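Organophosphorus hydrolase (Pseudomonas pseudoalcaligenes, PDB 4LE6) probably hydrolyses organophosphate triesters, using a two-zinc centre built on the fold of the metallo-beta-lactamase superfamily. Local coordinates at residues Y38-G43 / K287-G292; D44-A49 / S125-E130; L148-A151 / P155-P158; V221-H226 / H230-F235; G246-N251 / Q277-E282. All blocks are in the same frame, centred on the assembly; numbering follows the deposited sequence. Where two conformers were deposited one is given.

How the contacts relate
The fold is an alpha-beta/beta-alpha sandwich, and the contacts involve both sheets and the loops and helix around them. Contact 1 joins strand 37-42 of one sheet to strand 289-292 of the other. Contact 2 starts on strand 45-57, the neighbour of 37-42, and touches contact 1; their centres are about 13 Å apart, and both meet the second subunit. Contact 3 follows along the chain, and its Tyr157 packs on Pro129 of contact 2. Contact 4, at the edge of the second sheet, comes next. Contact 5 lies about 10 Å from it between centres. Contacts 4 and 5 share a zinc ion and carry His226 and Asp247, so they form part of the metal centre.

Contact 1. Residues Y38-G43 / K287-G292; sequences YRMALG and KLWVAG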
# COMPACT_ATOMS: atom_id res chain seq x y z
N TYR A 38 10.00 1.58 -1.92
CA TYR A 38 8.97 2.20 -2.74
C TYR A 38 9.39 3.59 -3.20
O TYR A 38 9.76 4.42 -2.38
CB TYR A 38 7.65 2.31 -1.95
CG TYR A 38 6.56 2.91 -2.79
CD1 TYR A 38 5.91 2.15 -3.74
CD2 TYR A 38 6.19 4.25 -2.66
CE1 TYR A 38 4.92 2.68 -4.54
CE2 TYR A 38 5.20 4.80 -3.46
CZ TYR A 38 4.56 3.99 -4.40
OH TYR A 38 3.56 4.45 -5.24
N ARG A 39 9.29 3.85 -4.51
CA ARG A 39 9.73 5.12 -5.09
C ARG A 39 8.58 6.12 -5.27
O ARG A 39 7.50 5.76 -5.73
CB ARG A 39 10.35 4.86 -6.46
CG ARG A 39 11.41 5.88 -6.85
CD ARG A 39 12.77 5.47 -6.33
NE ARG A 39 13.25 4.27 -7.01
CZ ARG A 39 14.27 3.53 -6.60
NH1 ARG A 39 14.63 2.47 -7.31
NH2 ARG A 39 14.93 3.83 -5.49
N MET A 40 8.84 7.38 -4.92
CA MET A 40 7.88 8.45 -5.17
C MET A 40 8.60 9.73 -5.58
O MET A 40 9.61 10.11 -4.99
CB MET A 40 7.05 8.73 -3.92
CG MET A 40 5.83 9.60 -4.19
SD MET A 40 4.98 10.08 -2.67
CE MET A 40 6.04 11.39 -2.04
N ALA A 41 8.04 10.43 -6.55
CA ALA A 41 8.59 11.72 -6.94
C ALA A 41 8.07 12.78 -5.98
O ALA A 41 6.93 12.73 -5.54
CB ALA A 41 8.21 12.06 -8.36
N LEU A 42 8.91 13.73 -5.63
CA LEU A 42 8.48 14.90 -4.87
C LEU A 42 9.16 16.09 -5.52
O LEU A 42 10.31 16.38 -5.20
CB LEU A 42 8.90 14.77 -3.41
CG LEU A 42 8.42 15.94 -2.54
CD1 LEU A 42 7.02 15.66 -2.02
CD2 LEU A 42 9.39 16.15 -1.43
N GLY A 43 8.47 16.75 -6.45
CA GLY A 43 9.09 17.76 -7.30
C GLY A 43 10.27 17.18 -8.05
O GLY A 43 10.13 16.17 -8.74
N LYS A 287 -1.79 20.35 3.46
CA LYS A 287 -1.87 19.20 2.54
C LYS A 287 -0.51 18.63 2.15
O LYS A 287 -0.27 18.26 1.00
CB LYS A 287 -2.62 19.58 1.26
CG LYS A 287 -4.06 20.03 1.48
CD LYS A 287 -4.70 20.38 0.14
CE LYS A 287 -6.16 20.77 0.28
NZ LYS A 287 -6.76 20.97 -1.07
N LEU A 288 0.41 18.54 3.10
CA LEU A 288 1.75 18.11 2.74
C LEU A 288 1.81 16.61 2.74
O LEU A 288 0.95 15.95 3.33
CB LEU A 288 2.81 18.72 3.66
CG LEU A 288 2.54 18.70 5.15
CD1 LEU A 288 2.70 17.31 5.73
CD2 LEU A 288 3.46 19.69 5.84
N TRP A 289 2.79 16.06 2.05
CA TRP A 289 3.02 14.63 2.11
C TRP A 289 3.68 14.33 3.46
O TRP A 289 4.46 15.13 3.97
CB TRP A 289 3.97 14.17 1.00
CG TRP A 289 3.40 14.17 -0.39
CD1 TRP A 289 3.55 15.15 -1.33
CD2 TRP A 289 2.64 13.13 -1.00
NE1 TRP A 289 2.91 14.78 -2.49
CE2 TRP A 289 2.34 13.55 -2.32
CE3 TRP A 289 2.17 11.88 -0.57
CZ2 TRP A 289 1.60 12.76 -3.20
CZ3 TRP A 289 1.44 11.11 -1.44
CH2 TRP A 289 1.16 11.55 -2.75
N VAL A 290 3.39 13.16 4.00
CA VAL A 290 3.96 12.72 5.25
C VAL A 290 4.68 11.39 5.02
O VAL A 290 4.21 10.55 4.26
CB VAL A 290 2.86 12.58 6.31
CG1 VAL A 290 3.34 11.80 7.51
CG2 VAL A 290 2.37 13.98 6.72
N ALA A 291 5.84 11.24 5.66
CA ALA A 291 6.58 9.97 5.69
C ALA A 291 6.77 9.57 7.16
O ALA A 291 7.50 10.25 7.89
CB ALA A 291 7.92 10.13 4.99
N GLY A 292 6.10 8.49 7.58
CA GLY A 292 5.99 8.17 8.99
C GLY A 292 6.63 6.84 9.36
O GLY A 292 6.24 5.77 8.87
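Met40 and Trp289 meet between the two sheets of the metallo-beta-lactamase sandwich. Met40 is on strand 37-42 at the edge of one sheet, and Trp289 is on strand 289-292 in the other. The pair is a Met-aromatic contact. Met40 CG is anti to the backbone N (chi1 -166°), which sends the chain toward the indole. The chain runs on extended and brings SD over the ring face; a bend at the last torsion (chi3 77°) turns CE over the same face. Met40 SD sits 3.9 Å from the centroid of the six-membered ring of Trp289, only 11° off the ring normal. The methyl carbon of Met40, CE, lies 4.2 Å from the centroid of the five-membered ring of Trp289, a CH-pi contact. The thioether therefore spans both rings. Leu42 adds a second apolar contact at the pyrrole end, approaching obliquely. The two side chains run past each other in opposite senses. Leu42 also touches Gln240 and Leu242 of strand 240-246, while the Trp289 ring meets His302 and Val315. No hydrogen bond crosses between 38-43 and 287-292, so dispersion and the sulfur-aromatic contact carry the pairing. The nearest approach is Leu42 CD1 to Trp289 CD1, 3.6 Å.

Contact 2. Residues D44-A49 / S125-E130; sequences DFEVTA and SGYQPE
Ser125 meets Thr48 first, at the end of helix 118-124. The methyl of Thr48, CG2, lies 3.7 Å from Ser125 CB. The two hydroxyls are engaged in other directions: Ser125 OG bonds to Leu122 O, and Thr48 OG1 to Arg39. Gly126 follows with positive phi and closes the helix in a Schellman motif. The chain then turns to Tyr127, which reaches back to strand 45-57. Its CG lies beside the backbone N (chi1 -72°), and the phenol extends toward Glu46, whose long side chain comes from the opposite direction. Tyr127 OH donates to Glu46 OE2 at 2.4 Å, a very short separation whose exact value is doubtful. The carboxylate oxygen lies in the plane of the ring, at its edge, while the carboxylate itself is turned 82° from that plane. Thr48 OG1 is also near the ring edge, 4.2 Å from Tyr127 CE2. Tyr127 OH has a further partner in Asn95, and Glu46 OE1 accepts from Lys31 N of the second subunit. Further on, Pro129 packs on Tyr157 and on helix 118-124. The contact thus fastens the loop between helix 118-124 and strand 134-136 to strand 45-57, with Leu93 of strand 85-95 against the tyrosine.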
# COMPACT_ATOMS: atom_id res chain seq x y z
N ASP A 44 11.44 17.79 -7.91
CA ASP A 44 12.66 17.28 -8.53
C ASP A 44 13.39 16.30 -7.61
O ASP A 44 14.42 15.76 -7.97
CB ASP A 44 13.60 18.42 -8.90
CG ASP A 44 13.01 19.34 -9.94
OD1 ASP A 44 12.30 18.83 -10.83
OD2 ASP A 44 13.25 20.57 -9.85
N PHE A 45 12.85 16.07 -6.42
CA PHE A 45 13.47 15.09 -5.53
C PHE A 45 12.92 13.69 -5.80
O PHE A 45 11.81 13.53 -6.33
CB PHE A 45 13.21 15.42 -4.06
CG PHE A 45 13.81 16.71 -3.60
CD1 PHE A 45 14.62 17.48 -4.43
CD2 PHE A 45 13.59 17.16 -2.31
CE1 PHE A 45 15.18 18.67 -3.97
CE2 PHE A 45 14.14 18.34 -1.86
CZ PHE A 45 14.93 19.10 -2.69
N GLU A 46 13.71 12.69 -5.43
CA GLU A 46 13.25 11.31 -5.47
C GLU A 46 13.23 10.72 -4.06
O GLU A 46 14.24 10.72 -3.35
CB GLU A 46 14.16 10.48 -6.36
CG GLU A 46 13.86 9.01 -6.37
CD GLU A 46 15.07 8.23 -6.79
OE1 GLU A 46 15.05 7.63 -7.89
OE2 GLU A 46 16.06 8.24 -6.04
N VAL A 47 12.06 10.22 -3.66
CA VAL A 47 11.90 9.60 -2.36
C VAL A 47 11.88 8.08 -2.52
O VAL A 47 11.13 7.55 -3.35
CB VAL A 47 10.58 10.04 -1.71
CG1 VAL A 47 10.39 9.40 -0.35
CG2 VAL A 47 10.53 11.57 -1.61
N THR A 48 12.74 7.40 -1.77
CA THR A 48 12.69 5.95 -1.68
C THR A 48 12.36 5.56 -0.24
O THR A 48 13.18 5.74 0.65
CB THR A 48 14.02 5.28 -2.08
OG1 THR A 48 14.34 5.60 -3.44
CG2 THR A 48 13.91 3.77 -1.99
N ALA A 49 11.14 5.06 -0.02
CA ALA A 49 10.76 4.53 1.28
C ALA A 49 11.44 3.19 1.45
O ALA A 49 11.50 2.40 0.48
CB ALA A 49 9.25 4.37 1.38
N SER A 125 16.94 -1.17 -3.74
CA SER A 125 16.37 -0.03 -4.44
C SER A 125 17.36 0.60 -5.45
O SER A 125 17.02 1.54 -6.17
CB SER A 125 15.92 1.03 -3.44
OG SER A 125 16.98 1.86 -3.05
N GLY A 126 18.59 0.10 -5.50
CA GLY A 126 19.54 0.54 -6.52
C GLY A 126 20.61 1.52 -6.05
O GLY A 126 21.36 2.07 -6.87
N TYR A 127 20.68 1.75 -4.75
CA TYR A 127 21.71 2.60 -4.17
C TYR A 127 22.67 1.76 -3.34
O TYR A 127 22.40 0.61 -3.06
CB TYR A 127 21.08 3.68 -3.29
CG TYR A 127 20.37 4.74 -4.08
CD1 TYR A 127 21.08 5.67 -4.82
CD2 TYR A 127 18.98 4.80 -4.11
CE1 TYR A 127 20.43 6.65 -5.55
CE2 TYR A 127 18.33 5.77 -4.83
CZ TYR A 127 19.06 6.69 -5.55
OH TYR A 127 18.42 7.67 -6.28
N GLN A 128 23.80 2.35 -2.96
CA GLN A 128 24.72 1.68 -2.05
C GLN A 128 24.94 2.60 -0.85
O GLN A 128 24.87 3.82 -0.99
CB GLN A 128 26.04 1.32 -2.74
CG GLN A 128 25.90 0.20 -3.79
CD GLN A 128 25.68 -1.19 -3.18
OE1 GLN A 128 26.28 -1.54 -2.16
NE2 GLN A 128 24.82 -1.99 -3.82
N PRO A 129 25.19 2.01 0.32
CA PRO A 129 25.34 2.82 1.54
C PRO A 129 26.51 3.81 1.45
O PRO A 129 26.42 4.90 2.01
CB PRO A 129 25.59 1.79 2.64
CG PRO A 129 25.98 0.51 1.92
CD PRO A 129 25.37 0.57 0.56
N GLU A 130 27.56 3.45 0.72
CA GLU A 130 28.69 4.35 0.53
C GLU A 130 28.29 5.66 -0.14
O GLU A 130 29.02 6.64 -0.07
CB GLU A 130 29.78 3.67 -0.31
CG GLU A 130 30.48 2.53 0.41
CD GLU A 130 29.66 1.24 0.44
OE1 GLU A 130 28.64 1.12 -0.30
OE2 GLU A 130 30.03 0.34 1.22

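Contact 3. Residues L148-A151 / P155-P158; sequences LVNA and PAYP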
# COMPACT_ATOMS: atom_id res chain seq x y z
N LEU A 148 22.78 2.51 12.26
CA LEU A 148 24.03 3.19 11.93
C LEU A 148 25.24 2.27 11.96
O LEU A 148 26.30 2.63 11.45
CB LEU A 148 24.26 4.35 12.90
CG LEU A 148 23.43 5.59 12.63
CD1 LEU A 148 23.52 6.51 13.84
CD2 LEU A 148 23.87 6.32 11.35
N VAL A 149 25.12 1.13 12.63
CA VAL A 149 26.26 0.23 12.84
C VAL A 149 25.97 -1.19 12.33
O VAL A 149 24.92 -1.78 12.65
CB VAL A 149 26.66 0.19 14.34
CG1 VAL A 149 27.92 -0.66 14.55
CG2 VAL A 149 26.87 1.60 14.87
N ASN A 150 26.89 -1.71 11.51
CA ASN A 150 26.82 -3.08 10.97
C ASN A 150 27.20 -4.09 12.03
O ASN A 150 27.77 -3.73 13.06
CB ASN A 150 27.78 -3.23 9.79
CG ASN A 150 27.36 -2.42 8.57
OD1 ASN A 150 26.17 -2.25 8.31
ND2 ASN A 150 28.33 -1.92 7.82
N ALA A 151 26.90 -5.36 11.78
CA ALA A 151 27.11 -6.40 12.79
C ALA A 151 28.57 -6.51 13.18
O ALA A 151 28.87 -6.89 14.31
CB ALA A 151 26.59 -7.75 12.30
N PRO A 155 30.80 1.13 10.33
CA PRO A 155 29.72 2.10 10.08
C PRO A 155 28.84 1.67 8.90
O PRO A 155 29.36 1.32 7.85
CB PRO A 155 30.48 3.38 9.71
CG PRO A 155 31.91 3.16 10.15
CD PRO A 155 32.14 1.69 10.05
N ALA A 156 27.53 1.68 9.07
CA ALA A 156 26.66 1.30 7.97
C ALA A 156 26.77 2.31 6.82
O ALA A 156 26.77 1.91 5.65
CB ALA A 156 25.22 1.20 8.45
N TYR A 157 26.91 3.59 7.16
CA TYR A 157 26.98 4.69 6.19
C TYR A 157 28.28 5.47 6.40
O TYR A 157 28.30 6.58 6.94
CB TYR A 157 25.72 5.56 6.30
CG TYR A 157 24.51 4.67 6.12
CD1 TYR A 157 24.15 4.22 4.85
CD2 TYR A 157 23.79 4.21 7.20
CE1 TYR A 157 23.10 3.37 4.67
CE2 TYR A 157 22.71 3.34 7.02
CZ TYR A 157 22.37 2.93 5.75
OH TYR A 157 21.30 2.07 5.53
N PRO A 158 29.40 4.88 5.96
CA PRO A 158 30.74 5.35 6.34
C PRO A 158 31.13 6.71 5.78
O PRO A 158 32.13 7.28 6.23
CB PRO A 158 31.66 4.27 5.76
CG PRO A 158 30.90 3.72 4.59
CD PRO A 158 29.46 3.68 5.10
O HOH W 1 26.73 4.75 9.68
O HOH W 2 27.30 -0.70 5.16
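Leu148 and Ala156 share the direct bond of this loop: Ala156 N donates to Leu148 O over 2.8 Å. The bond is nearly straight (172°). Val149 and Pro155 form a single backbone bridge next to it. Water 1 widens the link, donating to Leu148 O and accepting from Tyr157 N. Asn150 adds the side-chain part. From its CB the chain leads to CG, which is beside the backbone N (chi1 -68°); Asn150 CG lies 3.8 Å from Ala156 CA. The amide thus packs against the alanine. On one branch, Asn150 OD1 lies 3.6 Å from the methyl of Ala156, CB, and accepts a hydrogen bond from Gln119. On the other branch, ND2 bonds to Ser154 OG. Asn150 ND2 also donates to water 2, 3.1 Å away, and this water donates in turn to Ala156 O at 2.7 Å. Pro155 O is 3.4 Å from Asn150 ND2, but the angle is too poor for a bond. The side chain of Leu148 turns away, onto Thr105 and Val135. Tyr157 packs on helix 118-124. The single bridge and the two waters close a short irregular loop between helix 142-145 and strand 161-163. This loop follows the zinc-binding HxHxDH motif, His139 to His144, of the metallo-beta-lactamase fold.

Contact 4. Residues V221-H226 / H230-F235; sequences VASPGH and HTSYLF. With ZN (zinc ion), chain J; EDO (1,2-ethanediol), chain H.
Val221 and Ser232 form an antiparallel hydrogen-bonded pair, with Val221 N to Ser232 O and Ser232 N to Val221 O both at 2.8 Å. Ala222 and Thr231 are the non-hydrogen-bonded pair beside it. Past the strand end, Ser223 N still reaches His230 O at 3.1 Å. On the Val221 side of the sheet, Val221 CG2 touches Leu234 CB at 3.9 Å. Ser223 OG sits between its backbone N and carbonyl carbon (chi1 54°), which sets it 2.6 Å from His230 ND1, at the edge of that imidazole. His230 ND1 also donates to Ser223 O over 2.9 Å in a bent bond (132°). Two oxygens of Ser223 thus meet one ring nitrogen, while His230 NE2 bonds to Asp247 N; together these hold the ring from two sides. The beta hairpin of strands 218-222 and 231-237 forms one edge of a sheet of the metallo-beta-lactamase fold, and the connection between its strands carries a zinc ligand. That ligand is His226, whose NE2 binds a zinc ion at 2.0 Å, alongside His139, His141, Asp247 and a water. Asp266 holds the ND1 of His226. The His226 and His230 rings stand nearly perpendicular (89°) and approach obliquely through their CD2 atoms.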
# COMPACT_ATOMS: atom_id res chain seq x y z
N VAL A 221 12.00 20.56 11.63
CA VAL A 221 10.73 20.87 12.24
C VAL A 221 10.73 20.22 13.63
O VAL A 221 10.51 19.01 13.75
CB VAL A 221 9.56 20.35 11.39
CG1 VAL A 221 8.23 20.55 12.11
CG2 VAL A 221 9.56 21.06 10.03
N ALA A 222 10.99 21.01 14.67
CA ALA A 222 11.06 20.48 16.03
C ALA A 222 9.71 19.85 16.35
O ALA A 222 8.69 20.43 16.01
CB ALA A 222 11.37 21.59 17.04
N SER A 223 9.72 18.68 16.99
CA SER A 223 8.50 17.94 17.34
C SER A 223 8.76 17.21 18.67
O SER A 223 8.66 15.98 18.75
CB SER A 223 8.13 16.91 16.26
OG SER A 223 9.22 16.06 16.00
N PRO A 224 9.12 17.97 19.71
CA PRO A 224 9.61 17.36 20.96
C PRO A 224 8.52 16.60 21.70
O PRO A 224 7.35 16.89 21.50
CB PRO A 224 10.07 18.57 21.80
CG PRO A 224 9.23 19.73 21.27
CD PRO A 224 9.03 19.44 19.79
N GLY A 225 8.89 15.62 22.52
CA GLY A 225 7.93 14.94 23.37
C GLY A 225 8.20 13.44 23.43
O GLY A 225 8.53 12.92 24.50
N HIS A 226 8.01 12.76 22.30
CA HIS A 226 8.32 11.35 22.22
C HIS A 226 9.74 11.13 22.77
O HIS A 226 9.96 10.24 23.59
CB HIS A 226 8.19 10.86 20.79
CG HIS A 226 8.58 9.43 20.59
ND1 HIS A 226 7.88 8.37 21.12
CD2 HIS A 226 9.60 8.89 19.88
CE1 HIS A 226 8.45 7.23 20.74
NE2 HIS A 226 9.50 7.53 20.00
N HIS A 230 13.17 15.13 19.99
CA HIS A 230 12.54 14.51 18.84
C HIS A 230 12.32 15.55 17.73
O HIS A 230 11.79 16.62 17.99
CB HIS A 230 11.21 13.88 19.21
CG HIS A 230 10.59 13.17 18.07
ND1 HIS A 230 9.77 13.81 17.16
CD2 HIS A 230 10.72 11.89 17.64
CE1 HIS A 230 9.38 12.93 16.24
NE2 HIS A 230 9.95 11.77 16.51
N THR A 231 12.74 15.23 16.51
CA THR A 231 12.75 16.20 15.40
C THR A 231 12.20 15.60 14.11
O THR A 231 12.49 14.45 13.78
CB THR A 231 14.19 16.69 15.11
OG1 THR A 231 14.74 17.26 16.30
CG2 THR A 231 14.21 17.76 14.00
N SER A 232 11.39 16.38 13.39
CA SER A 232 10.87 16.01 12.09
C SER A 232 11.64 16.78 11.02
O SER A 232 12.20 17.83 11.30
CB SER A 232 9.37 16.35 12.00
OG SER A 232 8.66 15.71 13.04
N TYR A 233 11.68 16.26 9.79
CA TYR A 233 12.43 16.93 8.72
C TYR A 233 11.55 17.25 7.52
O TYR A 233 10.85 16.39 7.01
CB TYR A 233 13.63 16.07 8.31
CG TYR A 233 14.62 15.84 9.44
CD1 TYR A 233 15.52 16.83 9.82
CD2 TYR A 233 14.62 14.65 10.14
CE1 TYR A 233 16.41 16.63 10.86
CE2 TYR A 233 15.50 14.43 11.17
CZ TYR A 233 16.39 15.43 11.53
OH TYR A 233 17.27 15.19 12.57
N LEU A 234 11.63 18.50 7.07
CA LEU A 234 10.82 18.96 5.95
C LEU A 234 11.67 19.07 4.68
O LEU A 234 12.75 19.69 4.70
CB LEU A 234 10.19 20.31 6.30
CG LEU A 234 9.26 20.94 5.26
CD1 LEU A 234 8.01 20.11 5.07
CD2 LEU A 234 8.93 22.36 5.73
N PHE A 235 11.18 18.45 3.62
CA PHE A 235 11.77 18.47 2.28
C PHE A 235 10.80 19.20 1.36
O PHE A 235 9.60 18.90 1.35
CB PHE A 235 12.01 17.05 1.78
CG PHE A 235 13.08 16.33 2.52
CD1 PHE A 235 12.84 15.77 3.76
CD2 PHE A 235 14.36 16.25 2.00
CE1 PHE A 235 13.86 15.15 4.46
CE2 PHE A 235 15.37 15.63 2.69
CZ PHE A 235 15.12 15.09 3.92
ZN ZN J . 10.73 6.30 19.09
C1 EDO H . 14.40 19.67 18.19
O1 EDO H . 14.33 20.23 16.87
C2 EDO H . 13.02 19.37 18.74
O2 EDO H . 13.12 18.36 19.75
O HOH W 3 10.83 4.33 18.29

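Contact 5. Residues G246-N251 / Q277-E282; sequences GDILLN and QRILAE. With ZN (zinc ion), chain J; ZN (zinc ion), chain K.
Ile248 and Ile279 have the most surface buried here, and they meet through their CG1 branches. Ile248 CD1 lies 4.2 Å from Ile279 CG1. The two side chains cross at about a right angle, so the end of one rests against the middle of the other. In Ile248, CG1 lies beside the backbone N (chi1 -65°), and a second bend (chi2 -53°) turns CD1 toward the helix. Leu280, which buries the next largest area among the helix residues, does not aim its first bond at the loop, but the tip of its side chain comes nearer. There Leu280 CD2 reaches Leu249 CD2 at 4.3 Å. Both pairs are apolar and buried, and no hydrogen bond joins 246-251 to 277-282. The residue just before Ile248 is a zinc ligand. Asp247 sits in the same loop and bridges the two zinc ions through one oxygen. Asp247 OD2 is 2.2 Å from the zinc ion shared with His226 and 2.1 Å from the zinc ion shared with His294. A water also binds both metals, as is common in dinuclear centres of this superfamily. The packing of Ile248 and Leu249 thus adjoins a first-shell ligand. Ile248 O also accepts a hydrogen bond from Arg276, and Ile248 touches Ser223 of the neighbouring hairpin loop. The loop itself runs from strand 240-246 to helix 252-255, whose N-cap is Asn251. Helix 269-286 lies against it, with Ile279 and Leu280 also packed on Trp245 of strand 240-246 and Leu280 on Tyr310 of strand 310-314.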
# COMPACT_ATOMS: atom_id res chain seq x y z
N GLY A 246 9.01 11.11 11.79
CA GLY A 246 9.49 10.30 12.87
C GLY A 246 8.34 9.61 13.58
O GLY A 246 7.47 9.01 12.95
N ASP A 247 8.34 9.70 14.90
CA ASP A 247 7.41 8.99 15.76
C ASP A 247 6.29 9.89 16.32
O ASP A 247 5.87 9.74 17.47
CB ASP A 247 8.20 8.33 16.90
CG ASP A 247 8.94 7.08 16.44
OD1 ASP A 247 9.09 6.89 15.21
OD2 ASP A 247 9.37 6.29 17.31
N ILE A 248 5.80 10.81 15.49
CA ILE A 248 4.60 11.60 15.81
C ILE A 248 3.45 10.72 16.26
O ILE A 248 2.67 11.07 17.14
CB ILE A 248 4.13 12.40 14.57
CG1 ILE A 248 5.19 13.42 14.17
CG2 ILE A 248 2.76 13.08 14.81
CD1 ILE A 248 5.64 14.35 15.32
N LEU A 249 3.34 9.55 15.65
CA LEU A 249 2.41 8.58 16.17
C LEU A 249 2.86 7.19 15.81
O LEU A 249 3.66 6.99 14.90
CB LEU A 249 0.97 8.85 15.73
CG LEU A 249 0.60 8.84 14.25
CD1 LEU A 249 0.16 7.44 13.81
CD2 LEU A 249 -0.51 9.84 14.02
N LEU A 250 2.36 6.26 16.59
CA LEU A 250 2.80 4.89 16.58
C LEU A 250 1.75 3.94 16.04
O LEU A 250 2.08 2.84 15.61
CB LEU A 250 3.11 4.48 18.02
CG LEU A 250 4.39 3.67 18.20
CD1 LEU A 250 5.54 4.59 18.58
CD2 LEU A 250 4.12 2.62 19.24
N ASN A 251 0.48 4.34 16.07
CA ASN A 251 -0.61 3.47 15.62
C ASN A 251 -1.62 4.24 14.80
O ASN A 251 -2.38 5.05 15.34
CB ASN A 251 -1.29 2.82 16.82
CG ASN A 251 -2.29 1.73 16.42
OD1 ASN A 251 -3.10 1.92 15.52
ND2 ASN A 251 -2.23 0.59 17.10
N GLN A 277 -0.78 16.81 18.00
CA GLN A 277 -1.93 17.64 17.62
C GLN A 277 -1.53 18.76 16.65
O GLN A 277 -2.17 18.97 15.59
CB GLN A 277 -2.57 18.24 18.86
CG GLN A 277 -3.31 17.21 19.70
CD GLN A 277 -4.72 16.91 19.19
OE1 GLN A 277 -5.07 17.22 18.05
NE2 GLN A 277 -5.53 16.30 20.05
N ARG A 278 -0.44 19.45 16.98
CA ARG A 278 0.03 20.55 16.15
C ARG A 278 0.46 20.09 14.76
O ARG A 278 0.07 20.68 13.73
CB ARG A 278 1.19 21.26 16.82
CG ARG A 278 1.81 22.36 15.99
CD ARG A 278 2.69 23.26 16.84
NE ARG A 278 3.83 22.52 17.40
CZ ARG A 278 4.96 22.28 16.76
NH1 ARG A 278 5.93 21.60 17.37
NH2 ARG A 278 5.14 22.70 15.52
N ILE A 279 1.28 19.04 14.72
CA ILE A 279 1.80 18.54 13.46
C ILE A 279 0.66 17.99 12.58
O ILE A 279 0.67 18.14 11.36
CB ILE A 279 2.88 17.47 13.70
CG1 ILE A 279 4.13 18.10 14.36
CG2 ILE A 279 3.29 16.77 12.39
CD1 ILE A 279 4.79 19.22 13.55
N LEU A 280 -0.31 17.32 13.20
CA LEU A 280 -1.41 16.77 12.41
C LEU A 280 -2.20 17.93 11.83
O LEU A 280 -2.54 17.92 10.63
CB LEU A 280 -2.32 15.88 13.27
CG LEU A 280 -1.77 14.51 13.63
CD1 LEU A 280 -2.68 13.86 14.66
CD2 LEU A 280 -1.63 13.62 12.38
N ALA A 281 -2.49 18.92 12.67
CA ALA A 281 -3.24 20.08 12.19
C ALA A 281 -2.52 20.74 11.00
O ALA A 281 -3.15 21.03 9.97
CB ALA A 281 -3.43 21.08 13.31
N GLU A 282 -1.21 20.95 11.13
CA GLU A 282 -0.42 21.57 10.06
C GLU A 282 -0.37 20.72 8.79
O GLU A 282 -0.52 21.23 7.67
CB GLU A 282 1.01 21.83 10.56
CG GLU A 282 2.04 22.12 9.49
CD GLU A 282 3.40 22.49 10.06
OE1 GLU A 282 3.63 22.25 11.27
OE2 GLU A 282 4.24 23.02 9.30
ZN ZN J . 10.73 6.30 19.09
ZN ZN K . 10.24 4.48 16.57
O HOH W 3 10.83 4.33 18.29